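Local coordinates for protein SeqA (Vibrio cholerae, PDB 3SK7), which binds pairs of hemimethylated GATC sequences in the replication origin and so keeps the chromosome from initiating replication more than once per cell cycle, at residues 43-48 with 96-101; 53-58 with 81-86. One frame throughout, in Å; residues are numbered along the deposited sequence.

Contact 1. Residues 43-48 with 96-101; sequences SEATMF and EQVMVR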
loop_
_atom_site.group_PDB
_atom_site.type_symbol
_atom_site.label_atom_id
_atom_site.label_comp_id
_atom_site.label_asym_id
_atom_site.label_seq_id
_atom_site.Cartn_x
_atom_site.Cartn_y
_atom_site.Cartn_z
ATOM N N SER A 43 6.934 2.291 7.720
ATOM C CA SER A 43 7.687 3.527 7.523
ATOM C C SER A 43 9.039 3.228 6.885
ATOM O O SER A 43 9.445 3.889 5.903
ATOM C CB SER A 43 7.880 4.256 8.852
ATOM O OG SER A 43 8.618 5.458 8.670
ATOM N N GLU A 44 9.739 2.242 7.429
ATOM C CA GLU A 44 11.056 1.912 6.890
ATOM C C GLU A 44 10.932 1.469 5.430
ATOM O O GLU A 44 11.742 1.839 4.570
ATOM C CB GLU A 44 11.753 0.811 7.703
ATOM C CG GLU A 44 13.237 0.639 7.333
ATOM C CD GLU A 44 13.485 -0.197 6.079
ATOM O OE1 GLU A 44 12.648 -1.069 5.708
ATOM O OE2 GLU A 44 14.543 0.042 5.447
ATOM N N ALA A 45 9.926 0.641 5.155
ATOM C CA ALA A 45 9.782 0.052 3.839
ATOM C C ALA A 45 9.409 1.043 2.759
ATOM O O ALA A 45 9.744 0.841 1.594
ATOM C CB ALA A 45 8.771 -1.068 3.894
ATOM N N THR A 46 8.686 2.087 3.142
ATOM C CA THR A 46 8.211 3.073 2.173
ATOM C C THR A 46 9.155 4.238 2.005
ATOM O O THR A 46 9.221 4.819 0.928
ATOM C CB THR A 46 6.819 3.621 2.565
ATOM O OG1 THR A 46 6.845 4.130 3.905
ATOM C CG2 THR A 46 5.737 2.532 2.464
ATOM N N MET A 47 9.875 4.583 3.075
ATOM C CA MET A 47 10.795 5.721 3.025
ATOM C C MET A 47 12.165 5.299 2.514
ATOM O O MET A 47 12.983 6.139 2.208
ATOM C CB MET A 47 10.895 6.396 4.401
ATOM C CG MET A 47 9.558 6.995 4.927
ATOM S SD MET A 47 8.878 8.346 3.952
ATOM C CE MET A 47 7.823 7.471 2.874
ATOM N N PHE A 48 12.373 3.998 2.377
ATOM C CA PHE A 48 13.637 3.430 1.907
ATOM C C PHE A 48 14.024 3.909 0.507
ATOM O O PHE A 48 13.190 3.948 -0.399
ATOM C CB PHE A 48 13.527 1.902 1.919
ATOM C CG PHE A 48 14.700 1.209 1.310
ATOM C CD1 PHE A 48 15.952 1.303 1.894
ATOM C CD2 PHE A 48 14.553 0.458 0.156
ATOM C CE1 PHE A 48 17.048 0.666 1.329
ATOM C CE2 PHE A 48 15.640 -0.188 -0.419
ATOM C CZ PHE A 48 16.891 -0.084 0.168
ATOM N N GLU A 96 3.817 -5.353 -3.337
ATOM C CA GLU A 96 4.734 -6.453 -3.143
ATOM C C GLU A 96 6.066 -5.986 -2.558
ATOM O O GLU A 96 6.569 -6.584 -1.614
ATOM C CB GLU A 96 4.992 -7.170 -4.476
ATOM C CG GLU A 96 6.046 -8.264 -4.380
ATOM C CD GLU A 96 6.351 -8.914 -5.699
ATOM O OE1 GLU A 96 6.173 -8.281 -6.777
ATOM O OE2 GLU A 96 6.804 -10.067 -5.646
ATOM N N GLN A 97 6.633 -4.924 -3.124
ATOM C CA GLN A 97 7.905 -4.402 -2.643
ATOM C C GLN A 97 7.823 -4.049 -1.168
ATOM O O GLN A 97 8.726 -4.407 -0.338
ATOM C CB GLN A 97 8.319 -3.164 -3.445
ATOM C CG GLN A 97 8.800 -3.479 -4.850
ATOM C CD GLN A 97 8.857 -2.269 -5.775
ATOM O OE1 GLN A 97 8.861 -1.115 -5.335
ATOM N NE2 GLN A 97 8.905 -2.539 -7.077
ATOM N N VAL A 98 6.748 -3.360 -0.800
ATOM C CA VAL A 98 6.563 -2.986 0.587
ATOM C C VAL A 98 6.426 -4.220 1.499
ATOM O O VAL A 98 7.070 -4.310 2.562
ATOM C CB VAL A 98 5.329 -2.085 0.737
ATOM C CG1 VAL A 98 4.942 -1.900 2.192
ATOM C CG2 VAL A 98 5.572 -0.715 0.088
ATOM N N MET A 99 5.579 -5.160 1.096
ATOM C CA MET A 99 5.297 -6.301 1.940
ATOM C C MET A 99 6.508 -7.219 2.057
ATOM O O MET A 99 6.753 -7.785 3.116
ATOM C CB MET A 99 4.093 -7.084 1.416
ATOM C CG MET A 99 2.775 -6.378 1.641
ATOM S SD MET A 99 1.316 -7.364 1.257
ATOM C CE MET A 99 1.357 -8.492 2.613
ATOM N N VAL A 100 7.271 -7.369 0.977
ATOM C CA VAL A 100 8.499 -8.154 1.046
ATOM C C VAL A 100 9.472 -7.538 2.043
ATOM O O VAL A 100 10.074 -8.262 2.880
ATOM C CB VAL A 100 9.171 -8.253 -0.341
ATOM C CG1 VAL A 100 10.584 -8.744 -0.206
ATOM C CG2 VAL A 100 8.402 -9.192 -1.232
ATOM N N ARG A 101 9.644 -6.220 1.969
ATOM C CA ARG A 101 10.548 -5.544 2.880
ATOM C C ARG A 101 10.087 -5.602 4.342
ATOM O O ARG A 101 10.916 -5.676 5.264
ATOM C CB ARG A 101 10.738 -4.117 2.447
ATOM C CG ARG A 101 11.700 -3.359 3.267
ATOM C CD ARG A 101 13.112 -3.863 3.062
ATOM N NE ARG A 101 14.042 -2.903 3.625
ATOM C CZ ARG A 101 15.311 -2.802 3.277
ATOM N NH1 ARG A 101 16.043 -1.873 3.848
ATOM N NH2 ARG A 101 15.829 -3.626 2.374
#
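Ala-45 and Val-98 bring helix 43-47 and helix 96-101 together, their axes passing 8.9 Å apart and their N-to-C directions 136° apart, nearer antiparallel than parallel. The small side chain of Ala-45 permits this approach: its CB lies 3.9 Å from Val-98 O and also meets the aliphatic start of Arg-101, at CB and CG. On the more buried side, Thr-46 CG2 touches Val-98 CG2, while Thr-46 OG1 turns back to bond Phe-42 O within its own helix. At the exposed side Arg-101 does double duty. A bend at chi2 (69°) turns its CD. The side chain crosses Glu-44 at about a right angle and grips the carboxylate side-on: Arg-101 NE bonds Glu-44 OE1 at 3.1 Å, and Arg-101 NH1 bonds Glu-44 OE2 at 2.9 Å. Both bonds are nearly straight and reach the syn sides of the oxygens, with the two flat groups nearly coplanar. One face of the same guanidinium lies over the Phe-48 ring in a cation-pi stack, Arg-101 CZ standing 4.2 Å from the ring centroid. Edge and face held together should restrict the guanidinium's rotation. Beneath this helix pair, Thr-46 and Val-98 both rest on Phe-56 of strand 56-57, and Met-99 packs against helix 106-114.

Contact 2. Residues 53-58 with 81-86; sequences RVYFAD and WVITNN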
loop_
_atom_site.group_PDB
_atom_site.type_symbol
_atom_site.label_atom_id
_atom_site.label_comp_id
_atom_site.label_asym_id
_atom_site.label_seq_id
_atom_site.Cartn_x
_atom_site.Cartn_y
_atom_site.Cartn_z
ATOM N N ARG A 53 12.848 5.395 -8.833
ATOM C CA ARG A 53 11.692 6.267 -8.675
ATOM C C ARG A 53 11.210 6.291 -7.227
ATOM O O ARG A 53 11.213 5.279 -6.542
ATOM C CB ARG A 53 10.548 5.833 -9.603
ATOM N N VAL A 54 10.826 7.473 -6.773
ATOM C CA VAL A 54 10.191 7.650 -5.471
ATOM C C VAL A 54 8.707 7.374 -5.620
ATOM O O VAL A 54 8.048 7.979 -6.454
ATOM C CB VAL A 54 10.382 9.104 -4.935
ATOM C CG1 VAL A 54 9.751 9.282 -3.557
ATOM C CG2 VAL A 54 11.845 9.431 -4.851
ATOM N N TYR A 55 8.192 6.472 -4.796
ATOM C CA TYR A 55 6.792 6.145 -4.801
ATOM C C TYR A 55 6.052 6.746 -3.617
ATOM O O TYR A 55 4.866 7.065 -3.745
ATOM C CB TYR A 55 6.613 4.619 -4.763
ATOM C CG TYR A 55 6.993 3.910 -6.017
ATOM C CD1 TYR A 55 6.527 4.339 -7.246
ATOM C CD2 TYR A 55 7.799 2.795 -5.978
ATOM C CE1 TYR A 55 6.870 3.676 -8.423
ATOM C CE2 TYR A 55 8.149 2.125 -7.149
ATOM C CZ TYR A 55 7.680 2.585 -8.362
ATOM O OH TYR A 55 8.018 1.940 -9.531
ATOM N N PHE A 56 6.724 6.874 -2.480
ATOM C CA PHE A 56 6.116 7.314 -1.243
ATOM C C PHE A 56 6.843 8.534 -0.692
ATOM O O PHE A 56 8.063 8.692 -0.879
ATOM C CB PHE A 56 6.185 6.221 -0.193
ATOM C CG PHE A 56 5.451 4.968 -0.576
ATOM C CD1 PHE A 56 6.105 3.916 -1.186
ATOM C CD2 PHE A 56 4.100 4.850 -0.315
ATOM C CE1 PHE A 56 5.411 2.773 -1.557
ATOM C CE2 PHE A 56 3.405 3.707 -0.667
ATOM C CZ PHE A 56 4.055 2.673 -1.276
ATOM N N ALA A 57 6.087 9.341 0.044
ATOM C CA ALA A 57 6.658 10.444 0.790
ATOM C C ALA A 57 5.825 10.705 2.029
ATOM O O ALA A 57 4.749 10.128 2.179
ATOM C CB ALA A 57 6.754 11.704 -0.065
ATOM N N ASP A 58 6.290 11.598 2.896
ATOM C CA ASP A 58 5.501 12.043 4.045
ATOM C C ASP A 58 4.807 13.371 3.794
ATOM O O ASP A 58 4.237 13.965 4.703
ATOM C CB ASP A 58 6.317 12.055 5.344
ATOM C CG ASP A 58 7.243 13.242 5.444
ATOM O OD1 ASP A 58 7.537 13.867 4.407
ATOM O OD2 ASP A 58 7.694 13.538 6.571
ATOM N N TRP A 81 1.997 9.649 1.773
ATOM C CA TRP A 81 1.438 9.920 0.465
ATOM C C TRP A 81 2.052 8.941 -0.515
ATOM O O TRP A 81 3.183 8.465 -0.309
ATOM C CB TRP A 81 1.797 11.341 0.008
ATOM C CG TRP A 81 1.093 12.418 0.799
ATOM C CD1 TRP A 81 1.307 12.764 2.105
ATOM C CD2 TRP A 81 0.047 13.259 0.327
ATOM N NE1 TRP A 81 0.443 13.777 2.474
ATOM C CE2 TRP A 81 -0.347 14.087 1.401
ATOM C CE3 TRP A 81 -0.605 13.392 -0.894
ATOM C CZ2 TRP A 81 -1.359 15.035 1.278
ATOM C CZ3 TRP A 81 -1.592 14.341 -1.013
ATOM C CH2 TRP A 81 -1.965 15.145 0.065
ATOM N N VAL A 82 1.299 8.627 -1.572
ATOM C CA VAL A 82 1.772 7.712 -2.606
ATOM C C VAL A 82 1.405 8.221 -3.986
ATOM O O VAL A 82 0.388 8.883 -4.149
ATOM C CB VAL A 82 1.214 6.292 -2.364
ATOM C CG1 VAL A 82 -0.306 6.238 -2.499
ATOM C CG2 VAL A 82 1.834 5.281 -3.283
ATOM N N ILE A 83 2.251 7.958 -4.972
ATOM C CA ILE A 83 1.933 8.310 -6.340
ATOM C C ILE A 83 0.873 7.352 -6.915
ATOM O O ILE A 83 0.873 6.147 -6.635
ATOM C CB ILE A 83 3.173 8.389 -7.235
ATOM C CG1 ILE A 83 3.767 7.013 -7.494
ATOM C CG2 ILE A 83 4.218 9.320 -6.614
ATOM C CD1 ILE A 83 4.893 7.044 -8.502
ATOM N N THR A 84 -0.062 7.903 -7.686
ATOM C CA THR A 84 -1.156 7.121 -8.227
ATOM C C THR A 84 -1.297 7.225 -9.725
ATOM O O THR A 84 -2.279 6.726 -10.264
ATOM C CB THR A 84 -2.503 7.439 -7.578
ATOM O OG1 THR A 84 -2.959 8.733 -7.988
ATOM C CG2 THR A 84 -2.422 7.398 -6.083
ATOM N N ASN A 85 -0.301 7.804 -10.394
ATOM C CA ASN A 85 -0.297 7.858 -11.860
ATOM C C ASN A 85 0.162 6.528 -12.428
ATOM O O ASN A 85 1.178 6.444 -13.125
ATOM C CB ASN A 85 0.646 8.959 -12.375
ATOM C CG ASN A 85 2.124 8.640 -12.100
ATOM O OD1 ASN A 85 2.451 7.913 -11.164
ATOM N ND2 ASN A 85 3.013 9.178 -12.924
ATOM N N ASN A 86 -0.575 5.477 -12.129
ATOM C CA ASN A 86 -0.105 4.151 -12.493
ATOM C C ASN A 86 -1.261 3.182 -12.689
ATOM O O ASN A 86 -2.381 3.476 -12.296
ATOM C CB ASN A 86 0.868 3.606 -11.440
ATOM C CG ASN A 86 0.425 3.893 -10.014
ATOM O OD1 ASN A 86 -0.733 3.679 -9.650
ATOM N ND2 ASN A 86 1.344 4.397 -9.206
#
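Phe-56 and Val-82 sit opposite in register as an antiparallel non-hydrogen-bonded pair, and here segments 53-58 and 81-86 pack tightly. Their side chains lie side by side and point the same way, with Val-82 CG2 3.4 Å from Phe-56 CE2. A chi1 of 65° sets Val-82 CG1 between the backbone N and carbonyl carbon, whereas CG2, anti to the N, meets the ring. Leu-31 and Phe-27 of helix 23-37 close over this buried face. Hydrogen bonds bracket the pair: Ile-83 N to Tyr-55 O at 3.0 Å on one side, and on the other the two reciprocal bonds of the hydrogen-bonded pair Ala-57 and Trp-81. Beside the first of these the packing stays close, for Ile-83 CD1 lies 3.4 Å from Tyr-55 CD1, at the edge of the ring. Strand 81-82 is the middle strand of a three-stranded antiparallel sheet, since Val-82 also bonds Lys-73 through its backbone. The opposite face carries Ala-57 and Trp-81, which share Leu-63 of helix 60-66. Toward the outside the contact thins. Exposed Val-54 contributes chiefly its carbonyl O, 3.9 Å from Ile-83 CD1. At the other end, Trp-81 CD1 merely brushes the backbone of exposed Asp-58, 3.9 Å from its C atom.

Contact 2 is nested within the loop that contact 1 closes: helix 39-47 is followed by strand 56-57, with 49-52 unmodelled between, and strand 81-82 leads into helix 88-101. The two centres lie about 12 Å apart, and the contacts touch directly. Phe-56 joins them: its CB lies 3.7 Å from Met-47 CE. Helix-on-helix packing and strand pairing thus bring the same two chain regions together twice, illustrating how nested contacts tie distant sequence into one compact unit. All four segments belong to the SeqA C-terminal domain, where the small sheet is joined to its helical body.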